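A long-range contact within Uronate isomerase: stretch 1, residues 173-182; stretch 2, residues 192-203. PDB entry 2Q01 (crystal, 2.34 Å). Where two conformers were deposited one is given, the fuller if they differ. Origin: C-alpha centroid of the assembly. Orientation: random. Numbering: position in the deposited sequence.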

# COMPACT_ATOMS: atom_id res chain seq x y z
N GLY B 173 5.44 6.18 -33.18
CA GLY B 173 4.02 6.21 -33.54
C GLY B 173 3.81 5.87 -35.01
O GLY B 173 4.77 5.84 -35.78
N PRO B 174 2.55 5.64 -35.41
CA PRO B 174 2.17 5.29 -36.79
C PRO B 174 2.37 6.44 -37.77
O PRO B 174 2.43 6.22 -38.99
N HIS B 175 2.46 7.66 -37.24
CA HIS B 175 2.65 8.87 -38.02
C HIS B 175 4.11 9.19 -38.35
O HIS B 175 4.37 9.98 -39.25
N GLU B 176 5.06 8.58 -37.64
CA GLU B 176 6.49 8.78 -37.94
C GLU B 176 7.10 7.67 -38.81
O GLU B 176 6.55 6.56 -38.88
N SER B 177 8.22 7.99 -39.46
CA SER B 177 8.87 7.05 -40.38
C SER B 177 9.79 6.07 -39.67
O SER B 177 10.34 6.37 -38.60
N LEU B 178 9.95 4.89 -40.26
CA LEU B 178 10.86 3.87 -39.76
C LEU B 178 12.16 3.88 -40.56
O LEU B 178 12.79 2.85 -40.83
N GLN B 179 12.54 5.10 -40.94
CA GLN B 179 13.73 5.45 -41.71
C GLN B 179 15.01 4.87 -41.11
O GLN B 179 15.79 4.21 -41.80
N HIS B 180 15.23 5.14 -39.82
CA HIS B 180 16.48 4.81 -39.16
C HIS B 180 16.61 3.33 -38.84
O HIS B 180 17.71 2.81 -38.74
N HIS B 181 15.47 2.66 -38.70
CA HIS B 181 15.45 1.22 -38.50
C HIS B 181 15.81 0.47 -39.77
O HIS B 181 16.49 -0.55 -39.71
N ALA B 182 15.33 0.97 -40.91
CA ALA B 182 15.68 0.40 -42.22
C ALA B 182 17.17 0.53 -42.50
O ALA B 182 17.78 -0.36 -43.09
N HIS B 192 20.50 -5.81 -33.26
CA HIS B 192 19.07 -6.05 -33.36
C HIS B 192 18.33 -4.92 -32.68
O HIS B 192 17.86 -5.04 -31.54
N VAL B 193 18.26 -3.78 -33.37
CA VAL B 193 17.48 -2.64 -32.92
C VAL B 193 16.12 -2.69 -33.61
O VAL B 193 16.03 -2.58 -34.84
N ILE B 194 15.08 -2.88 -32.82
CA ILE B 194 13.72 -2.98 -33.34
C ILE B 194 12.84 -1.84 -32.82
O ILE B 194 13.32 -0.95 -32.11
N THR B 195 11.57 -1.88 -33.18
CA THR B 195 10.64 -0.81 -32.82
C THR B 195 9.43 -1.34 -32.04
O THR B 195 9.28 -2.55 -31.85
N ALA B 196 8.60 -0.42 -31.56
CA ALA B 196 7.34 -0.76 -30.91
C ALA B 196 6.27 0.21 -31.39
O ALA B 196 6.54 1.39 -31.59
N TYR B 197 5.05 -0.30 -31.57
CA TYR B 197 3.93 0.48 -32.10
C TYR B 197 3.18 1.25 -31.01
O TYR B 197 2.49 0.65 -30.19
N ARG B 198 3.30 2.57 -31.01
CA ARG B 198 2.66 3.41 -30.00
C ARG B 198 1.68 4.41 -30.62
O ARG B 198 2.06 5.55 -30.89
N PRO B 199 0.41 4.01 -30.82
CA PRO B 199 -0.56 4.82 -31.55
C PRO B 199 -1.21 5.97 -30.78
O PRO B 199 -2.14 6.60 -31.30
N ASP B 200 -0.71 6.27 -29.58
CA ASP B 200 -1.28 7.26 -28.65
C ASP B 200 -1.71 8.60 -29.24
O ASP B 200 -2.75 9.13 -28.86
N ALA B 201 -0.91 9.14 -30.15
CA ALA B 201 -1.17 10.46 -30.72
C ALA B 201 -2.34 10.50 -31.72
O ALA B 201 -2.94 11.55 -31.91
N VAL B 202 -2.66 9.36 -32.33
CA VAL B 202 -3.78 9.28 -33.28
C VAL B 202 -5.00 8.59 -32.65
O VAL B 202 -5.96 8.25 -33.34
N ILE B 203 -4.94 8.41 -31.33
CA ILE B 203 -6.02 7.78 -30.58
C ILE B 203 -6.59 8.75 -29.54
O ILE B 203 -7.81 8.82 -29.35

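The apolar centre of the contact is Pro 174, whose CA-to-CB bond points toward stretch 2 and whose ring, in the C-gamma exo pucker, fits among three side chains. Its CG lies 3.6 Å from Tyr 197 CZ, 4.0 Å from Pro 199 CB and 4.1 Å from Val 202 CG2. Tyr 197 (chi1 t, chi2 80°) leaves its backbone sideways, but the long side chain carries the ring end back to the proline, so that Tyr 197 OH comes within 3.3 Å of Pro 174 CG; the hydroxyl is hydrogen-bonded elsewhere in the structure. Pro 199 points away overall, though its CB touches Pro 174 and its CA lies 3.7 Å from Pro 174 CD. Val 202, in the m rotamer, points toward stretch 1.

Next to this cluster, His 175 points toward stretch 2 with chi1 p and chi2 at -81°, and its imidazole touches Ala 201 and Val 202. His 175 CE1 is 3.7 Å from Ala 201 CB, and His 175 ND1 is 4.5 Å from Val 202 CG1. ND1 is buried by the contact and has no polar partner in the model.

Gly 173 brings the two backbones close, its CA 4.7 Å from the CA of Arg 198. Gly 173 CA makes a CA-H...O contact of 3.4 Å with Arg 198 O. A CB on this residue would lie only 2.6 Å from His 175 CE1, so the absence of a side chain leaves room for the imidazole. The Arg 198 side chain (chi1 to chi3 all t) leads away from the contact, and its NE forms a salt bridge with Asp 200 OD2 at 3.0 Å.

Farther along, Leu 178, at the N-cap position and in the mt rotamer, points toward stretch 2 and places CD2 4.1 Å from Thr 195 OG1. Thr 195 (chi1 t) also points inward, setting its CB over one face of the His 181 ring in a CH-pi contact, 4.0 Å from the ring centroid.

The polar edge is formed by His 181, which points toward stretch 2 in the m rotamer, chi2 87°, with Val 193 O and Ile 194 O at the ring edge, near its plane. The hydrogen bond from His 181 NE2 to Ile 194 O is weak, at 3.4 Å and 130°, and uses a backbone acceptor while the Ile 194 side chain points away.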

# COMPACT_ATOMS: atom_id res chain seq x y z
CB PRO B 174 0.68 4.96 -36.69
CG PRO B 174 0.36 4.93 -35.25
CD PRO B 174 1.38 5.72 -34.53
CB HIS B 175 1.99 10.06 -37.32
CG HIS B 175 2.52 10.33 -35.94
ND1 HIS B 175 2.11 9.63 -34.83
CD2 HIS B 175 3.42 11.24 -35.50
CE1 HIS B 175 2.74 10.09 -33.77
NE2 HIS B 175 3.54 11.07 -34.14
CB GLU B 176 7.32 9.03 -36.68
CG GLU B 176 6.67 8.59 -35.38
CD GLU B 176 7.37 9.17 -34.15
OE1 GLU B 176 8.19 10.10 -34.31
OE2 GLU B 176 7.08 8.70 -33.03
CB SER B 177 9.64 7.79 -41.48
OG SER B 177 10.84 8.36 -40.99
CB LEU B 178 10.17 2.50 -39.78
CG LEU B 178 8.91 2.41 -38.92
CD1 LEU B 178 8.22 1.09 -39.14
CD2 LEU B 178 9.24 2.61 -37.45
CB GLN B 179 13.81 6.98 -41.72
CG GLN B 179 14.72 7.61 -42.75
CD GLN B 179 14.80 9.12 -42.60
OE1 GLN B 179 15.74 9.75 -43.09
NE2 GLN B 179 13.83 9.71 -41.90
CB HIS B 180 16.65 5.67 -37.91
CG HIS B 180 16.58 7.13 -38.19
ND1 HIS B 180 17.55 7.81 -38.90
CD2 HIS B 180 15.63 8.05 -37.87
CE1 HIS B 180 17.21 9.08 -39.00
NE2 HIS B 180 16.05 9.26 -38.38
CB HIS B 181 14.08 0.77 -38.01
CG HIS B 181 13.77 1.23 -36.62
ND1 HIS B 181 13.22 2.46 -36.35
CD2 HIS B 181 13.97 0.63 -35.42
CE1 HIS B 181 13.06 2.59 -35.05
NE2 HIS B 181 13.51 1.50 -34.46
CB ALA B 182 14.87 1.06 -43.33
CB HIS B 192 18.73 -7.42 -32.77
CG HIS B 192 17.31 -7.86 -32.97
ND1 HIS B 192 16.47 -8.16 -31.91
CD2 HIS B 192 16.58 -8.07 -34.09
CE1 HIS B 192 15.29 -8.53 -32.38
NE2 HIS B 192 15.33 -8.48 -33.70
CB VAL B 193 18.20 -1.30 -33.20
CG1 VAL B 193 17.33 -0.13 -32.76
CG2 VAL B 193 19.56 -1.26 -32.48
CB ILE B 194 13.06 -4.36 -33.03
CG1 ILE B 194 13.02 -4.63 -31.52
CG2 ILE B 194 13.80 -5.46 -33.77
CD1 ILE B 194 12.12 -5.78 -31.13
CB THR B 195 10.21 -0.01 -34.08
OG1 THR B 195 9.30 1.03 -33.70
CG2 THR B 195 9.55 -0.92 -35.11
CB ALA B 196 7.48 -0.71 -29.40
CB TYR B 197 2.96 -0.46 -32.82
CG TYR B 197 1.88 0.21 -33.64
CD1 TYR B 197 2.15 0.72 -34.91
CD2 TYR B 197 0.57 0.30 -33.16
CE1 TYR B 197 1.17 1.31 -35.67
CE2 TYR B 197 -0.43 0.89 -33.92
CZ TYR B 197 -0.12 1.39 -35.18
OH TYR B 197 -1.07 1.99 -35.95
CB ARG B 198 3.70 4.14 -29.16
CG ARG B 198 3.18 4.67 -27.84
CD ARG B 198 3.99 5.85 -27.36
NE ARG B 198 3.51 6.33 -26.07
CZ ARG B 198 4.05 6.02 -24.89
NH1 ARG B 198 5.11 5.21 -24.82
NH2 ARG B 198 3.53 6.51 -23.78
CB PRO B 199 -1.61 3.79 -31.96
CG PRO B 199 -1.57 2.76 -30.90
CD PRO B 199 -0.17 2.73 -30.36
CB ASP B 200 -0.31 7.52 -27.50
CG ASP B 200 -0.16 6.33 -26.57
OD1 ASP B 200 -0.79 5.27 -26.80
OD2 ASP B 200 0.60 6.46 -25.59
CB ALA B 201 0.10 11.03 -31.35
CB VAL B 202 -3.39 8.61 -34.63
CG1 VAL B 202 -2.33 9.41 -35.35
CG2 VAL B 202 -2.93 7.18 -34.44
CB ILE B 203 -5.57 6.44 -29.93
CG1 ILE B 203 -5.26 5.41 -31.04
CG2 ILE B 203 -6.62 5.91 -28.94
CD1 ILE B 203 -5.09 3.98 -30.58